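Side-chain contacts in hypothetical protein Atu2144 (Agrobacterium tumefaciens, PDB 2ODF), which is of unknown function but belongs to the N-formylglutamate amidohydrolase family, and so may be a zinc-dependent hydrolase acting on N-acylated amino acids: residues 128-131 and 132-136; 135-138 and 139-143; 207-210 and 211-215. All coordinates share one frame; numbering follows the deposited sequence.

Interaction 1: residues 128-131 and 132-136; sequences VPFH and DRVSE
D132 lies alongside V128, one helical turn later, and both side chains point the same way. CB of D132 starts beside the backbone, 3.1 Å from V128 O. CG lies close to both that oxygen and V128 CG1. Of the two carboxylate oxygens, OD2 comes nearer the methyl, with V128 CG1 to D132 OD2 at 3.3 Å. OD1 turns to the other subunit, where it is hydrogen-bonded to S124 of that chain. The carboxylate rests on a methyl of its own helix while one oxygen is held across the dimer interface. V128 CG1 reaches this place because it stands anti to the backbone N (chi1 173°).

Elsewhere on the helix, V134 CG2 sits over one face of the F130 ring, 4.4 Å from F130 CE2. This loose apolar pair also meets V78 of strand 77-80. The backbone bonds run from i+4 to i: D132 N to V128 O is 2.8 Å, and S135 N to H131 O is 3.0 Å. P129 has no amide hydrogen, and the helix kinks there. This is an alpha-helix packed on two sides, against the sheet and the second subunit.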
loop_
_atom_site.group_PDB
_atom_site.type_symbol
_atom_site.label_atom_id
_atom_site.label_comp_id
_atom_site.label_asym_id
_atom_site.label_seq_id
_atom_site.Cartn_x
_atom_site.Cartn_y
_atom_site.Cartn_z
ATOM N N VAL A 128 5.198 2.451 -0.091
ATOM C CA VAL A 128 5.710 1.160 0.361
ATOM C C VAL A 128 7.248 1.096 0.240
ATOM O O VAL A 128 7.900 0.643 1.172
ATOM C CB VAL A 128 4.919 -0.064 -0.238
ATOM C CG1 VAL A 128 5.609 -1.398 0.135
ATOM C CG2 VAL A 128 3.447 -0.069 0.291
ATOM N N PRO A 129 7.846 1.521 -0.892
ATOM C CA PRO A 129 9.306 1.518 -0.977
ATOM C C PRO A 129 9.982 2.337 0.120
ATOM O O PRO A 129 10.944 1.853 0.717
ATOM C CB PRO A 129 9.597 2.100 -2.397
ATOM C CG PRO A 129 8.380 1.738 -3.168
ATOM C CD PRO A 129 7.243 1.892 -2.193
ATOM N N PHE A 130 9.433 3.501 0.450
ATOM C CA PHE A 130 9.982 4.361 1.467
ATOM C C PHE A 130 10.017 3.653 2.837
ATOM O O PHE A 130 11.085 3.518 3.444
ATOM C CB PHE A 130 9.223 5.697 1.519
ATOM C CG PHE A 130 9.746 6.644 2.554
ATOM C CD1 PHE A 130 10.923 7.355 2.331
ATOM C CD2 PHE A 130 9.079 6.813 3.762
ATOM C CE1 PHE A 130 11.419 8.199 3.322
ATOM C CE2 PHE A 130 9.583 7.645 4.745
ATOM C CZ PHE A 130 10.749 8.329 4.524
ATOM N N HIS A 131 8.877 3.186 3.289
ATOM C CA HIS A 131 8.785 2.523 4.538
ATOM C C HIS A 131 9.507 1.198 4.583
ATOM O O HIS A 131 10.020 0.842 5.579
ATOM C CB HIS A 131 7.364 2.494 5.033
ATOM C CG HIS A 131 6.834 3.847 5.371
ATOM N ND1 HIS A 131 7.260 4.553 6.459
ATOM C CD2 HIS A 131 5.977 4.649 4.716
ATOM C CE1 HIS A 131 6.668 5.724 6.471
ATOM N NE2 HIS A 131 5.876 5.799 5.431
ATOM N N ASP A 132 9.536 0.487 3.479
ATOM C CA ASP A 132 10.229 -0.772 3.412
ATOM C C ASP A 132 11.746 -0.552 3.636
ATOM O O ASP A 132 12.391 -1.331 4.217
ATOM C CB ASP A 132 9.969 -1.485 2.089
ATOM C CG ASP A 132 8.656 -2.289 2.066
ATOM O OD1 ASP A 132 7.946 -2.359 3.051
ATOM O OD2 ASP A 132 8.379 -2.856 1.047
ATOM N N ARG A 133 12.267 0.513 3.093
ATOM C CA ARG A 133 13.676 0.764 3.194
ATOM C C ARG A 133 14.029 1.146 4.621
ATOM O O ARG A 133 14.981 0.720 5.124
ATOM C CB ARG A 133 14.090 1.875 2.262
ATOM C CG ARG A 133 15.544 2.095 2.211
ATOM C CD ARG A 133 16.248 0.949 1.597
ATOM N NE ARG A 133 17.589 1.321 1.250
ATOM C CZ ARG A 133 17.917 1.961 0.143
ATOM N NH1 ARG A 133 17.001 2.276 -0.728
ATOM N NH2 ARG A 133 19.166 2.267 -0.100
ATOM N N VAL A 134 13.213 1.970 5.244
ATOM C CA VAL A 134 13.409 2.336 6.623
ATOM C C VAL A 134 13.389 1.068 7.463
ATOM O O VAL A 134 14.257 0.808 8.208
ATOM C CB VAL A 134 12.355 3.317 7.065
ATOM C CG1 VAL A 134 12.417 3.549 8.513
ATOM C CG2 VAL A 134 12.431 4.600 6.257
ATOM N N SER A 135 12.394 0.243 7.262
ATOM C CA SER A 135 12.299 -1.006 7.962
ATOM C C SER A 135 13.507 -1.950 7.744
ATOM O O SER A 135 13.948 -2.624 8.624
ATOM C CB SER A 135 11.006 -1.700 7.567
ATOM O OG SER A 135 9.917 -1.039 8.106
ATOM N N GLU A 136 13.994 -1.996 6.533
ATOM C CA GLU A 136 15.124 -2.873 6.192
ATOM C C GLU A 136 16.398 -2.443 6.941
ATOM O O GLU A 136 17.122 -3.281 7.496
ATOM C CB GLU A 136 15.330 -2.900 4.676
ATOM C CG GLU A 136 16.444 -3.836 4.206
ATOM C CD GLU A 136 16.568 -3.858 2.677
ATOM O OE1 GLU A 136 15.765 -3.133 1.997
ATOM O OE2 GLU A 136 17.423 -4.639 2.171
#

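Interaction 2: residues 135-138 and 139-143; sequences SEII and AERQA
I138 and Q142 stand side by side, one turn apart, near the C-terminal end of the long alpha-helix 116-143. The backbone bonds follow the regular i+4 to i alpha-helical pattern. It begins at S135, whose carbonyl oxygen takes the amide of A139 at 3.0 Å from O to N. The methyl of A139 lies close to the same oxygen, with CB 3.4 Å from S135 O. The S135 hydroxyl lies beside H131 O, one turn back, and also packs against H213 of helix 208-213.

E136 comes next. Its O accepts from E140 N, and E140 CB packs 3.4 Å from E136 O. Both glutamates have CG anti to the backbone N, and both side chains run on extended. Their carboxylates stay apart, with E136 OE2 and E140 OE2 at 6.2 Å. At this distance any repulsion is probably weak.

I137 pairs with R141, one turn on. Its O receives a nearly straight bond from R141 N (N-H...O 173°). The methyl CG2 of I137 lies over the centre of one face of the R141 guanidinium, a loose contact at 4.3 Å from R141 CZ. R141 bends at chi2 (-64°), which helps turn the flat group over the methyl. Its NH2 is hydrogen-bonded to T76 OG1, so the arginine ties the helix to the chain just before strand 77-80. I137 also touches L28 of strand 27-31.

I138 closes the walk. It is buried, and it packs on L28, L219 and H213, on the inner side of the helix. Its O accepts from Q142 N at 2.9 Å. Q142 CG lies just beyond the oxygen end of the same carbonyl, 3.0 Å from I138 O.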
loop_
_atom_site.group_PDB
_atom_site.type_symbol
_atom_site.label_atom_id
_atom_site.label_comp_id
_atom_site.label_asym_id
_atom_site.label_seq_id
_atom_site.Cartn_x
_atom_site.Cartn_y
_atom_site.Cartn_z
ATOM N N SER A 135 12.394 0.243 7.262
ATOM C CA SER A 135 12.299 -1.006 7.962
ATOM C C SER A 135 13.507 -1.950 7.744
ATOM O O SER A 135 13.948 -2.624 8.624
ATOM C CB SER A 135 11.006 -1.700 7.567
ATOM O OG SER A 135 9.917 -1.039 8.106
ATOM N N GLU A 136 13.994 -1.996 6.533
ATOM C CA GLU A 136 15.124 -2.873 6.192
ATOM C C GLU A 136 16.398 -2.443 6.941
ATOM O O GLU A 136 17.122 -3.281 7.496
ATOM C CB GLU A 136 15.330 -2.900 4.676
ATOM C CG GLU A 136 16.444 -3.836 4.206
ATOM C CD GLU A 136 16.568 -3.858 2.677
ATOM O OE1 GLU A 136 15.765 -3.133 1.997
ATOM O OE2 GLU A 136 17.423 -4.639 2.171
ATOM N N ILE A 137 16.620 -1.131 6.994
ATOM C CA ILE A 137 17.754 -0.544 7.689
ATOM C C ILE A 137 17.654 -0.812 9.196
ATOM O O ILE A 137 18.629 -1.222 9.841
ATOM C CB ILE A 137 17.859 0.975 7.386
ATOM C CG1 ILE A 137 18.322 1.177 5.920
ATOM C CG2 ILE A 137 18.850 1.640 8.356
ATOM C CD1 ILE A 137 18.182 2.570 5.356
ATOM N N ILE A 138 16.492 -0.562 9.769
ATOM C CA ILE A 138 16.282 -0.853 11.193
ATOM C C ILE A 138 16.503 -2.343 11.526
ATOM O O ILE A 138 17.193 -2.655 12.515
ATOM C CB ILE A 138 14.938 -0.371 11.677
ATOM C CG1 ILE A 138 14.892 1.156 11.662
ATOM C CG2 ILE A 138 14.627 -0.932 13.124
ATOM C CD1 ILE A 138 13.495 1.740 11.960
ATOM N N ALA A 139 15.955 -3.252 10.710
ATOM C CA ALA A 139 16.151 -4.683 10.928
ATOM C C ALA A 139 17.648 -5.026 10.896
ATOM O O ALA A 139 18.150 -5.771 11.720
ATOM C CB ALA A 139 15.401 -5.489 9.880
ATOM N N GLU A 140 18.360 -4.453 9.943
ATOM C CA GLU A 140 19.761 -4.724 9.783
ATOM C C GLU A 140 20.540 -4.232 11.025
ATOM O O GLU A 140 21.354 -4.973 11.608
ATOM C CB GLU A 140 20.247 -4.061 8.503
ATOM C CG GLU A 140 21.591 -4.493 8.074
ATOM C CD GLU A 140 21.990 -3.879 6.750
ATOM O OE1 GLU A 140 21.935 -2.615 6.620
ATOM O OE2 GLU A 140 22.358 -4.677 5.846
ATOM N N ARG A 141 20.277 -2.998 11.442
ATOM C CA ARG A 141 20.899 -2.459 12.673
ATOM C C ARG A 141 20.639 -3.388 13.878
ATOM O O ARG A 141 21.538 -3.700 14.683
ATOM C CB ARG A 141 20.378 -1.046 12.952
ATOM C CG ARG A 141 20.791 0.043 11.954
ATOM C CD ARG A 141 22.273 0.321 11.910
ATOM N NE ARG A 141 22.663 1.020 10.670
ATOM C CZ ARG A 141 22.524 2.323 10.455
ATOM N NH1 ARG A 141 22.001 3.106 11.380
ATOM N NH2 ARG A 141 22.905 2.856 9.302
ATOM N N GLN A 142 19.409 -3.857 14.007
ATOM C CA GLN A 142 19.064 -4.672 15.160
ATOM C C GLN A 142 19.796 -6.010 15.127
ATOM O O GLN A 142 20.193 -6.539 16.181
ATOM C CB GLN A 142 17.556 -4.847 15.285
ATOM C CG GLN A 142 16.843 -3.491 15.390
ATOM C CD GLN A 142 15.658 -3.454 16.315
ATOM O OE1 GLN A 142 14.519 -3.414 15.856
ATOM N NE2 GLN A 142 15.915 -3.414 17.631
ATOM N N ALA A 143 20.004 -6.526 13.915
ATOM C CA ALA A 143 20.743 -7.768 13.712
ATOM C C ALA A 143 22.237 -7.655 14.109
ATOM O O ALA A 143 22.864 -8.653 14.456
ATOM C CB ALA A 143 20.600 -8.220 12.240
#

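Interaction 3: residues 207-210 and 211-215; sequences THTL and RLHAL
The H208 imidazole has L212 over one face. L212 CG stands 4.0 Å from the ring centroid, 21° off the normal and offset toward the rim, a CH-pi contact. Both methyls lie on that same face, CD1 3.6 Å from H208 NE2 and CD2 3.6 Å from H208 CE1. H208 CG is anti to the backbone N (chi1 -175°), which lays the ring beside the next turn. The H213 ring carries CB of its neighbour L212 on one face. At its edge, in the ring plane, lies the T209 methyl, with CG2 3.8 Å from H213 CD2.

R211 extends past T207. The T207 hydroxyl and R211 NE are not hydrogen-bonded to each other; both turn to D174, by a hydrogen bond and a salt bridge. L210 O accepts two amides, A214 N at 3.0 Å and L215 N at 3.1 Å, from opposite faces of its plane.

The polar tips look outward from this short helix. H208 ND1 is hydrogen-bonded, and R211 NH1 salt-bridged, to E116 of the second subunit; H208 NE2 is hydrogen-bonded to Y127 OH and H213 NE2 to H131 ND1. E116 thus bridges H208 and R211, one carboxylate oxygen to each, which probably fixes how both are turned. The leucine packing on H208 therefore lies next to a salt bridge and a hydrogen bond to the second subunit.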
loop_
_atom_site.group_PDB
_atom_site.type_symbol
_atom_site.label_atom_id
_atom_site.label_comp_id
_atom_site.label_asym_id
_atom_site.label_seq_id
_atom_site.Cartn_x
_atom_site.Cartn_y
_atom_site.Cartn_z
ATOM N N THR A 207 2.086 11.338 13.548
ATOM C CA THR A 207 3.101 10.413 14.078
ATOM C C THR A 207 3.079 9.030 13.399
ATOM O O THR A 207 3.568 8.060 13.957
ATOM C CB THR A 207 3.003 10.246 15.604
ATOM O OG1 THR A 207 1.743 9.647 15.932
ATOM C CG2 THR A 207 3.151 11.604 16.278
ATOM N N HIS A 208 2.573 8.954 12.163
ATOM C CA HIS A 208 2.506 7.666 11.432
ATOM C C HIS A 208 3.836 6.955 11.346
ATOM O O HIS A 208 3.963 5.776 11.701
ATOM C CB HIS A 208 1.956 7.922 10.011
ATOM C CG HIS A 208 1.727 6.677 9.218
ATOM N ND1 HIS A 208 1.044 5.590 9.715
ATOM C CD2 HIS A 208 2.108 6.342 7.965
ATOM C CE1 HIS A 208 0.996 4.647 8.785
ATOM N NE2 HIS A 208 1.619 5.093 7.709
ATOM N N THR A 209 4.855 7.644 10.844
ATOM C CA THR A 209 6.190 7.065 10.706
ATOM C C THR A 209 6.750 6.497 12.042
ATOM O O THR A 209 7.371 5.431 12.074
ATOM C CB THR A 209 7.140 8.111 10.060
ATOM O OG1 THR A 209 6.660 8.410 8.721
ATOM C CG2 THR A 209 8.562 7.605 10.038
ATOM N N LEU A 210 6.540 7.218 13.132
ATOM C CA LEU A 210 6.911 6.737 14.466
ATOM C C LEU A 210 6.114 5.440 14.815
ATOM O O LEU A 210 6.685 4.456 15.303
ATOM C CB LEU A 210 6.634 7.816 15.516
ATOM C CG LEU A 210 7.313 9.192 15.308
ATOM C CD1 LEU A 210 6.948 10.172 16.448
ATOM C CD2 LEU A 210 8.833 8.987 15.131
ATOM N N ARG A 211 4.821 5.456 14.538
ATOM C CA ARG A 211 3.959 4.286 14.745
ATOM C C ARG A 211 4.410 3.071 13.931
ATOM O O ARG A 211 4.314 1.946 14.426
ATOM C CB ARG A 211 2.484 4.589 14.471
ATOM C CG ARG A 211 1.859 5.561 15.449
ATOM C CD ARG A 211 0.393 5.830 15.192
ATOM N NE ARG A 211 -0.120 6.709 16.241
ATOM C CZ ARG A 211 -1.323 7.259 16.239
ATOM N NH1 ARG A 211 -2.182 6.999 15.258
ATOM N NH2 ARG A 211 -1.670 8.064 17.240
ATOM N N LEU A 212 4.908 3.280 12.708
ATOM C CA LEU A 212 5.380 2.172 11.869
ATOM C C LEU A 212 6.719 1.589 12.285
ATOM O O LEU A 212 6.920 0.377 12.200
ATOM C CB LEU A 212 5.496 2.606 10.404
ATOM C CG LEU A 212 4.223 2.955 9.615
ATOM C CD1 LEU A 212 4.568 3.065 8.129
ATOM C CD2 LEU A 212 3.107 1.936 9.873
ATOM N N HIS A 213 7.641 2.434 12.718
ATOM C CA HIS A 213 9.051 2.038 12.826
ATOM C C HIS A 213 9.666 2.065 14.223
ATOM O O HIS A 213 10.577 1.287 14.483
ATOM C CB HIS A 213 9.902 2.928 11.913
ATOM C CG HIS A 213 9.497 2.867 10.468
ATOM N ND1 HIS A 213 9.639 1.725 9.712
ATOM C CD2 HIS A 213 8.976 3.807 9.641
ATOM C CE1 HIS A 213 9.213 1.964 8.479
ATOM N NE2 HIS A 213 8.784 3.212 8.416
ATOM N N ALA A 214 9.254 3.007 15.074
ATOM C CA ALA A 214 9.840 3.158 16.405
ATOM C C ALA A 214 9.083 2.347 17.458
ATOM O O ALA A 214 9.666 1.543 18.195
ATOM C CB ALA A 214 9.860 4.602 16.795
ATOM N N LEU A 215 7.783 2.557 17.528
ATOM C CA LEU A 215 6.987 1.991 18.630
ATOM C C LEU A 215 6.972 0.444 18.632
ATOM O O LEU A 215 7.111 -0.176 19.691
ATOM C CB LEU A 215 5.568 2.558 18.592
ATOM C CG LEU A 215 5.376 4.089 18.642
ATOM C CD1 LEU A 215 3.892 4.426 18.796
ATOM C CD2 LEU A 215 6.259 4.752 19.723
#

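Interactions 1 and 2 follow one another on helix 116-143. They share S135 and E136, and their centres are about 10 Å apart. Interaction 3 comes later in the chain, on helix 208-213, with its centre about 12 Å from that of interaction 1 and 15 Å from that of interaction 2. The short helix packs against the long one. H213 meets H131, S135 and I138 of the long helix, and so touches residues of both other contacts. Interactions 1 and 3 also touch the second subunit, so the two packed helices contribute to the dimer interface as well as flanking the central mixed sheet.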